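Local coordinates for protein R-imine reductase (Streptomyces kanamyceticus, PDB 3ZGY) that catalyses the NADPH-dependent, R-selective reduction of an imine substrate, at residues D[66-69]-D[70-73]; D[88-91]-D[92-96]; D[118-121]-D[122-125]; D[249-252]-D[253-256]. All blocks are in the same frame, centred on the assembly; numbering follows the deposited sequence.

Interaction 1: residues D[66-69]-D[70-73]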
loop_
_atom_site.group_PDB
_atom_site.type_symbol
_atom_site.label_atom_id
_atom_site.label_comp_id
_atom_site.label_asym_id
_atom_site.label_seq_id
_atom_site.Cartn_x
_atom_site.Cartn_y
_atom_site.Cartn_z
ATOM N N ALA D 66 28.958 30.272 2.494
ATOM C CA ALA D 66 30.345 29.877 2.445
ATOM C C ALA D 66 30.942 29.964 1.058
ATOM O O ALA D 66 30.286 29.713 0.047
ATOM C CB ALA D 66 30.476 28.477 2.985
ATOM N N GLY D 67 32.224 30.293 1.020
ATOM C CA GLY D 67 32.914 30.518 -0.252
ATOM C C GLY D 67 32.946 29.294 -1.154
ATOM O O GLY D 67 32.795 29.405 -2.366
ATOM N N SER D 68 33.212 28.148 -0.543
ATOM C CA SER D 68 33.459 26.910 -1.247
ATOM C C SER D 68 33.016 25.756 -0.375
ATOM O O SER D 68 32.694 25.934 0.824
ATOM C CB SER D 68 34.954 26.758 -1.484
ATOM O OG SER D 68 35.638 26.669 -0.208
ATOM N N VAL D 69 33.042 24.566 -0.964
ATOM C CA VAL D 69 32.751 23.342 -0.212
ATOM C C VAL D 69 33.765 23.118 0.905
ATOM O O VAL D 69 33.396 22.781 2.028
ATOM C CB VAL D 69 32.706 22.111 -1.125
ATOM C CG1 VAL D 69 32.468 20.854 -0.313
ATOM C CG2 VAL D 69 31.608 22.263 -2.165
ATOM N N ALA D 70 35.034 23.383 0.631
ATOM C CA ALA D 70 36.043 23.215 1.669
ATOM C C ALA D 70 35.839 24.158 2.853
ATOM O O ALA D 70 36.069 23.791 4.011
ATOM C CB ALA D 70 37.413 23.379 1.084
ATOM N N GLU D 71 35.408 25.375 2.558
ATOM C CA GLU D 71 35.127 26.385 3.603
ATOM C C GLU D 71 33.946 25.921 4.453
ATOM O O GLU D 71 33.981 25.970 5.680
ATOM C CB GLU D 71 34.833 27.734 2.973
ATOM C CG GLU D 71 35.175 28.955 3.810
ATOM C CD GLU D 71 35.008 30.237 2.985
ATOM O OE1 GLU D 71 35.497 30.291 1.804
ATOM O OE2 GLU D 71 34.348 31.166 3.518
ATOM N N ALA D 72 32.912 25.409 3.798
ATOM C CA ALA D 72 31.760 24.862 4.518
ATOM C C ALA D 72 32.123 23.715 5.433
ATOM O O ALA D 72 31.645 23.646 6.571
ATOM C CB ALA D 72 30.686 24.423 3.523
ATOM N N VAL D 73 32.930 22.791 4.919
ATOM C CA VAL D 73 33.313 21.624 5.693
ATOM C C VAL D 73 34.128 22.037 6.922
ATOM O O VAL D 73 33.863 21.572 8.038
ATOM C CB VAL D 73 34.073 20.603 4.835
ATOM C CG1 VAL D 73 34.622 19.488 5.697
ATOM C CG2 VAL D 73 33.150 19.993 3.792
#
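Ser68 caps the start of helix 69-75 by reaching over to Glu71, the classic serine N-cap, in the nucleotide-binding domain of the Rossmann type. The capping bond is made by the side chain: Glu71 N donates to Ser68 OG over 3.1 Å at 156°. With OG set between the backbone N and the carbonyl carbon (chi1 63°), the hydroxyl is turned forward over the first turn and gives this early amide an acceptor that no preceding helical turn supplies. Backbone bonds then take over, Ala72 N donating to Ser68 O at 3.0 Å and Val73 N to Val69 O at 2.9 Å; Ala72 O in turn accepts from Thr23 OG1.

The polar end of Glu71 belongs to the same corner. Its extended chain runs back past the cap and lays the carboxylate beside Gly67, with OE1 3.3 Å from Gly67 CA and both oxygens near Gly67 N. An acidic group here would probably interact favourably with the helix N-terminus.

Apolar contacts line the side facing the sheet. Ala66, Val69 and Ala72 pack on strand 45-48, where Val69 and Ala72 touch Trp48. From the loop, Ala66 CB lies 4.1 Å from Ala72 CB, while along the helix Val69 CG1 comes to 4.2 Å from Val73 CG2.

Interaction 2: residues D[88-91]-D[92-96]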
loop_
_atom_site.group_PDB
_atom_site.type_symbol
_atom_site.label_atom_id
_atom_site.label_comp_id
_atom_site.label_asym_id
_atom_site.label_seq_id
_atom_site.Cartn_x
_atom_site.Cartn_y
_atom_site.Cartn_z
ATOM N N ALA D 88 26.559 13.389 -7.463
ATOM C CA ALA D 88 26.840 14.765 -6.973
ATOM C C ALA D 88 27.656 14.712 -5.704
ATOM O O ALA D 88 28.557 15.553 -5.508
ATOM C CB ALA D 88 25.554 15.549 -6.740
ATOM N N VAL D 89 27.357 13.728 -4.839
ATOM C CA VAL D 89 28.119 13.628 -3.599
ATOM C C VAL D 89 29.559 13.426 -3.976
ATOM O O VAL D 89 30.458 14.060 -3.411
ATOM C CB VAL D 89 27.626 12.491 -2.686
ATOM C CG1 VAL D 89 28.545 12.325 -1.498
ATOM C CG2 VAL D 89 26.213 12.758 -2.179
ATOM N N HIS D 90 29.781 12.474 -4.881
ATOM C CA HIS D 90 31.129 12.188 -5.425
ATOM C C HIS D 90 31.786 13.469 -5.891
ATOM O O HIS D 90 32.925 13.758 -5.547
ATOM C CB HIS D 90 31.053 11.232 -6.627
ATOM C CG HIS D 90 31.094 9.797 -6.261
ATOM N ND1 HIS D 90 32.206 9.206 -5.730
ATOM C CD2 HIS D 90 30.142 8.841 -6.307
ATOM C CE1 HIS D 90 31.928 7.949 -5.438
ATOM N NE2 HIS D 90 30.684 7.704 -5.780
ATOM N N ALA D 91 31.052 14.231 -6.687
ATOM C CA ALA D 91 31.609 15.426 -7.343
ATOM C C ALA D 91 32.001 16.536 -6.344
ATOM O O ALA D 91 32.980 17.245 -6.553
ATOM C CB ALA D 91 30.638 15.930 -8.399
ATOM N N LEU D 92 31.267 16.642 -5.241
ATOM C CA LEU D 92 31.547 17.691 -4.290
ATOM C C LEU D 92 32.558 17.284 -3.280
ATOM O O LEU D 92 33.322 18.125 -2.837
ATOM C CB LEU D 92 30.275 18.086 -3.558
ATOM C CG LEU D 92 29.175 18.640 -4.452
ATOM C CD1 LEU D 92 27.986 19.000 -3.591
ATOM C CD2 LEU D 92 29.691 19.850 -5.204
ATOM N N LEU D 93 32.545 16.021 -2.866
ATOM C CA LEU D 93 33.370 15.601 -1.745
ATOM C C LEU D 93 34.735 14.955 -2.143
ATOM O O LEU D 93 35.708 15.131 -1.446
ATOM C CB LEU D 93 32.599 14.631 -0.888
ATOM C CG LEU D 93 31.336 15.173 -0.230
ATOM C CD1 LEU D 93 30.806 14.168 0.782
ATOM C CD2 LEU D 93 31.588 16.517 0.432
ATOM N N ASP D 94 34.789 14.216 -3.256
ATOM C CA ASP D 94 36.011 13.508 -3.613
ATOM C C ASP D 94 37.190 14.468 -3.761
ATOM O O ASP D 94 38.278 14.174 -3.297
ATOM C CB ASP D 94 35.811 12.614 -4.856
ATOM C CG ASP D 94 34.915 11.368 -4.587
ATOM O OD1 ASP D 94 34.654 11.051 -3.421
ATOM O OD2 ASP D 94 34.501 10.664 -5.545
ATOM N N PRO D 95 36.990 15.639 -4.376
ATOM C CA PRO D 95 38.145 16.513 -4.561
ATOM C C PRO D 95 38.722 17.101 -3.302
ATOM O O PRO D 95 39.692 17.805 -3.398
ATOM C CB PRO D 95 37.594 17.645 -5.414
ATOM C CG PRO D 95 36.432 17.064 -6.127
ATOM C CD PRO D 95 35.833 16.093 -5.160
ATOM N N LEU D 96 38.142 16.856 -2.131
ATOM C CA LEU D 96 38.631 17.499 -0.906
ATOM C C LEU D 96 39.983 16.952 -0.486
ATOM O O LEU D 96 40.222 15.771 -0.657
ATOM C CB LEU D 96 37.641 17.279 0.241
ATOM C CG LEU D 96 36.277 17.951 0.160
ATOM C CD1 LEU D 96 35.474 17.564 1.379
ATOM C CD2 LEU D 96 36.391 19.463 0.075
#
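His90 turns its imidazole alongside the helix so that the ring edge meets the carboxylate of Asp94, one turn further on. ND1 donates to Asp94 OD2 over 2.7 Å in a nearly straight bond of 169°. The oxygen lies in the ring plane, but the donor meets OD2 on the syn side from somewhat out of the carboxylate plane, and the two planes stand 69° apart. For both residues CG lies anti to the carbonyl carbon (chi1 -88° in His90), which sends the two groups off the same flank of the helix. Asp94 OD1 is engaged as well, in a salt bridge to Arg120 on the next helix, so the carboxylate is held through both oxygens; this surrounding charge would probably favour its ionised form.

On the neighbouring face of the same turn, Val89 CG1 approaches Leu93 CD1 to 3.7 Å, and beyond them lie Asn108 and Leu106 of strand 105-108. Asp94 N donates to His90 O at 3.0 Å, and a type I turn runs from Leu93 to Leu96, where Pro95 CD rests 3.4 Å from Ala91 O. Val89 also touches Val83, an NADP(+)-binding residue, as befits the helix of a beta-alpha-beta crossover in a Rossmann-type domain.

Interaction 3: residues D[118-121]-D[122-125]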
loop_
_atom_site.group_PDB
_atom_site.type_symbol
_atom_site.label_atom_id
_atom_site.label_comp_id
_atom_site.label_asym_id
_atom_site.label_seq_id
_atom_site.Cartn_x
_atom_site.Cartn_y
_atom_site.Cartn_z
ATOM N N ARG D 118 27.240 2.079 1.309
ATOM C CA ARG D 118 28.347 1.333 1.845
ATOM C C ARG D 118 29.679 1.790 1.260
ATOM O O ARG D 118 30.657 1.814 1.972
ATOM C CB ARG D 118 28.102 -0.133 1.670
ATOM C CG ARG D 118 26.904 -0.587 2.500
ATOM C CD ARG D 118 26.542 -2.057 2.282
ATOM N NE ARG D 118 25.517 -2.476 3.227
ATOM C CZ ARG D 118 24.426 -3.176 2.916
ATOM N NH1 ARG D 118 24.133 -3.559 1.642
ATOM N NH2 ARG D 118 23.592 -3.505 3.883
ATOM N N GLU D 119 29.697 2.253 0.024
ATOM C CA GLU D 119 30.911 2.824 -0.580
ATOM C C GLU D 119 31.327 4.096 0.130
ATOM O O GLU D 119 32.504 4.266 0.481
ATOM C CB GLU D 119 30.710 3.147 -2.047
ATOM C CG GLU D 119 31.973 3.549 -2.820
ATOM C CD GLU D 119 32.337 5.028 -2.696
ATOM O OE1 GLU D 119 31.428 5.900 -2.713
ATOM O OE2 GLU D 119 33.555 5.319 -2.533
ATOM N N ARG D 120 30.369 4.988 0.364
ATOM C CA ARG D 120 30.704 6.237 1.033
ATOM C C ARG D 120 31.172 6.018 2.451
ATOM O O ARG D 120 32.107 6.662 2.886
ATOM C CB ARG D 120 29.521 7.202 1.056
ATOM C CG ARG D 120 29.262 7.881 -0.262
ATOM C CD ARG D 120 30.267 8.944 -0.576
ATOM N NE ARG D 120 31.367 8.444 -1.374
ATOM C CZ ARG D 120 32.352 9.210 -1.821
ATOM N NH1 ARG D 120 32.364 10.482 -1.539
ATOM N NH2 ARG D 120 33.326 8.693 -2.535
ATOM N N ALA D 121 30.534 5.089 3.156
ATOM C CA ALA D 121 31.043 4.685 4.457
ATOM C C ALA D 121 32.503 4.254 4.395
ATOM O O ALA D 121 33.317 4.764 5.168
ATOM C CB ALA D 121 30.203 3.582 5.037
ATOM N N ALA D 122 32.872 3.353 3.470
ATOM C CA ALA D 122 34.298 3.017 3.324
ATOM C C ALA D 122 35.183 4.258 3.025
ATOM O O ALA D 122 36.243 4.474 3.610
ATOM C CB ALA D 122 34.466 1.967 2.268
ATOM N N TRP D 123 34.694 5.112 2.145
ATOM C CA TRP D 123 35.428 6.304 1.739
ATOM C C TRP D 123 35.609 7.263 2.882
ATOM O O TRP D 123 36.707 7.719 3.152
ATOM C CB TRP D 123 34.677 6.987 0.621
ATOM C CG TRP D 123 35.164 8.267 0.260
ATOM C CD1 TRP D 123 36.078 8.512 -0.619
ATOM C CD2 TRP D 123 34.696 9.536 0.737
ATOM N NE1 TRP D 123 36.293 9.846 -0.717
ATOM C CE2 TRP D 123 35.465 10.506 0.121
ATOM C CE3 TRP D 123 33.693 9.931 1.619
ATOM C CZ2 TRP D 123 35.266 11.849 0.306
ATOM C CZ3 TRP D 123 33.521 11.266 1.843
ATOM C CH2 TRP D 123 34.306 12.214 1.192
ATOM N N ALA D 124 34.533 7.518 3.580
ATOM C CA ALA D 124 34.588 8.382 4.726
ATOM C C ALA D 124 35.551 7.831 5.787
ATOM O O ALA D 124 36.379 8.566 6.342
ATOM C CB ALA D 124 33.225 8.545 5.304
ATOM N N ASP D 125 35.489 6.538 6.045
ATOM C CA ASP D 125 36.429 6.005 6.971
ATOM C C ASP D 125 37.899 6.232 6.531
ATOM O O ASP D 125 38.746 6.566 7.326
ATOM C CB ASP D 125 36.186 4.542 7.166
ATOM C CG ASP D 125 37.050 4.008 8.227
ATOM O OD1 ASP D 125 36.731 4.252 9.403
ATOM O OD2 ASP D 125 38.097 3.411 7.883
#
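Helix 114-126, the crossover between strands 105-108 and 130-136 of the Rossmann-type domain, carries a cation-pi stack between Arg120 and Trp123. The guanidinium lies flat on one face of the indole, its plane inclined by only 14° to the ring. Arg120 CZ sits 3.6 Å from the centroid of the five-membered ring, while NH1 lies over the middle of the whole indole and NH2 above the pyrrole side, 3.4 Å from Trp123 CD1. Trp123 CG is anti to the backbone N (chi1 171°) and the indole stands out from the side of the helix; Arg120, bent at chi2 and chi3, brings its guanidinium forward over it.

Ionic bonds fix how the guanidinium is rotated over that face. Glu119 OE1 accepts from Arg120 NE at 2.9 Å in a salt bridge, met on the syn side and close to the guanidinium plane; the bonds from NH2 to Glu119 are weak. NH2 has a stronger partner in Asp94 on helix 86-93. The mostly buried cation is thus bounded by an aromatic face and two carboxylates, surroundings that probably keep it charged. Tyr131 of strand 130-136 packs under Arg120, Ala121 and Ala124, and Arg118 reaches away to a salt bridge with Asp179.

Regular i to i+4 bonds carry the backbone beneath the stack; Trp123 N donates to Glu119 O at 2.9 Å. Glu119 OE2 lies 3.7 Å from Trp123 CB, oblique to the indole.

Interaction 4: residues D[249-252]-D[253-256]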
loop_
_atom_site.group_PDB
_atom_site.type_symbol
_atom_site.label_atom_id
_atom_site.label_comp_id
_atom_site.label_asym_id
_atom_site.label_seq_id
_atom_site.Cartn_x
_atom_site.Cartn_y
_atom_site.Cartn_z
ATOM N N ASP D 249 -7.297 -20.845 7.456
ATOM C CA ASP D 249 -8.495 -20.720 6.593
ATOM C C ASP D 249 -8.342 -19.929 5.296
ATOM O O ASP D 249 -9.322 -19.793 4.578
ATOM C CB ASP D 249 -9.678 -20.084 7.357
ATOM C CG ASP D 249 -10.594 -21.104 7.946
ATOM O OD1 ASP D 249 -10.973 -22.038 7.206
ATOM O OD2 ASP D 249 -10.944 -20.965 9.135
ATOM N N ALA D 250 -7.169 -19.367 5.012
ATOM C CA ALA D 250 -6.992 -18.517 3.835
ATOM C C ALA D 250 -5.791 -18.940 2.993
ATOM O O ALA D 250 -4.920 -18.144 2.694
ATOM C CB ALA D 250 -6.888 -17.047 4.247
ATOM N N ALA D 251 -5.786 -20.187 2.556
ATOM C CA ALA D 251 -4.644 -20.733 1.851
ATOM C C ALA D 251 -4.509 -20.177 0.445
ATOM O O ALA D 251 -5.475 -19.763 -0.175
ATOM C CB ALA D 251 -4.741 -22.238 1.779
ATOM N N ILE D 252 -3.298 -20.236 -0.078
ATOM C CA ILE D 252 -2.987 -19.628 -1.367
ATOM C C ILE D 252 -3.866 -20.172 -2.450
ATOM O O ILE D 252 -4.196 -19.444 -3.377
ATOM C CB ILE D 252 -1.478 -19.784 -1.715
ATOM C CG1 ILE D 252 -0.671 -18.836 -0.834
ATOM C CG2 ILE D 252 -1.164 -19.421 -3.151
ATOM C CD1 ILE D 252 0.798 -19.190 -0.731
ATOM N N ASP D 253 -4.197 -21.463 -2.374
ATOM C CA ASP D 253 -5.137 -22.097 -3.320
ATOM C C ASP D 253 -6.449 -21.294 -3.387
ATOM O O ASP D 253 -6.855 -20.892 -4.475
ATOM C CB ASP D 253 -5.444 -23.536 -2.909
ATOM C CG ASP D 253 -4.302 -24.511 -3.209
ATOM O OD1 ASP D 253 -3.623 -24.374 -4.256
ATOM O OD2 ASP D 253 -4.104 -25.444 -2.381
ATOM N N THR D 254 -7.042 -21.010 -2.225
ATOM C CA THR D 254 -8.303 -20.242 -2.130
ATOM C C THR D 254 -8.218 -18.881 -2.833
ATOM O O THR D 254 -9.181 -18.421 -3.457
ATOM C CB THR D 254 -8.740 -19.869 -0.637
ATOM O OG1 THR D 254 -7.978 -20.601 0.310
ATOM C CG2 THR D 254 -10.248 -20.123 -0.361
ATOM N N HIS D 255 -7.086 -18.203 -2.693
ATOM C CA HIS D 255 -6.895 -16.887 -3.330
ATOM C C HIS D 255 -7.091 -16.978 -4.835
ATOM O O HIS D 255 -7.688 -16.111 -5.454
ATOM C CB HIS D 255 -5.493 -16.331 -2.984
ATOM C CG HIS D 255 -5.364 -15.834 -1.570
ATOM N ND1 HIS D 255 -5.289 -14.498 -1.259
ATOM C CD2 HIS D 255 -5.326 -16.493 -0.386
ATOM C CE1 HIS D 255 -5.186 -14.349 0.050
ATOM N NE2 HIS D 255 -5.211 -15.547 0.606
ATOM N N LEU D 256 -6.574 -18.068 -5.393
ATOM C CA LEU D 256 -6.415 -18.299 -6.850
ATOM C C LEU D 256 -7.599 -18.080 -7.753
ATOM O O LEU D 256 -7.501 -17.414 -8.783
ATOM C CB LEU D 256 -6.022 -19.761 -7.023
ATOM C CG LEU D 256 -4.634 -20.168 -7.437
ATOM C CD1 LEU D 256 -3.583 -19.080 -7.260
ATOM C CD2 LEU D 256 -4.323 -21.402 -6.603
#
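His255 points its CB back toward the turn that opens helix 252-269, where CB lies 3.4 Å from Ile252 O. A chi1 of -74° carries the ring back over the loop, and chi2 of -107° turns its CD2-NE2 edge to the carbonyls. CD2 comes first, 3.3 Å from Ala251 O, with Ala250 O a little farther off and also in the ring plane. At the tip NE2 donates to Ala250 O over 3.3 Å, a bent and weak bond of 126°. ND1 accepts from Trp195 NE1 of the second subunit, so the imidazole ties this helix start to the dimer interface; the rings of Tyr296 and of that Trp195 also meet it.

This is the N-terminal end of a helix in the C-terminal domain, away from the NADP(+)-binding residues of its own chain, although Asp249 packs on the NADP(+)-binding Leu29 of the second subunit. Ala251 is the N-cap residue, and its side chain has no acceptor; its carbonyl O takes Thr254 OG1 at 2.7 Å as well as weak bonds from the amides of Thr254 and His255. Leu256 N bonds weakly to Ile252 O, while its side chain packs on helix 274-291.

In the fold
Interactions 1, 2 and 3 follow one another along the chain in the Rossmann-type domain, on helices 69-75, 86-93 and 114-126 that pack with its sheet. Interactions 1 and 2 have centres about 12 Å apart and touch through Val69, Val73 and Leu96; interactions 2 and 3, about 13 Å apart, are joined by the salt bridge from Asp94 to Arg120. Together they tie three consecutive crossover helices near the NADP(+)-binding residues. Interaction 4 comes last, in the C-terminal domain, with its centre about 46 Å from interaction 3 and 60 Å from interaction 1. Interactions 3 and 4, in different domains, both touch the second subunit, through Arg118 and through Asp249 and His255.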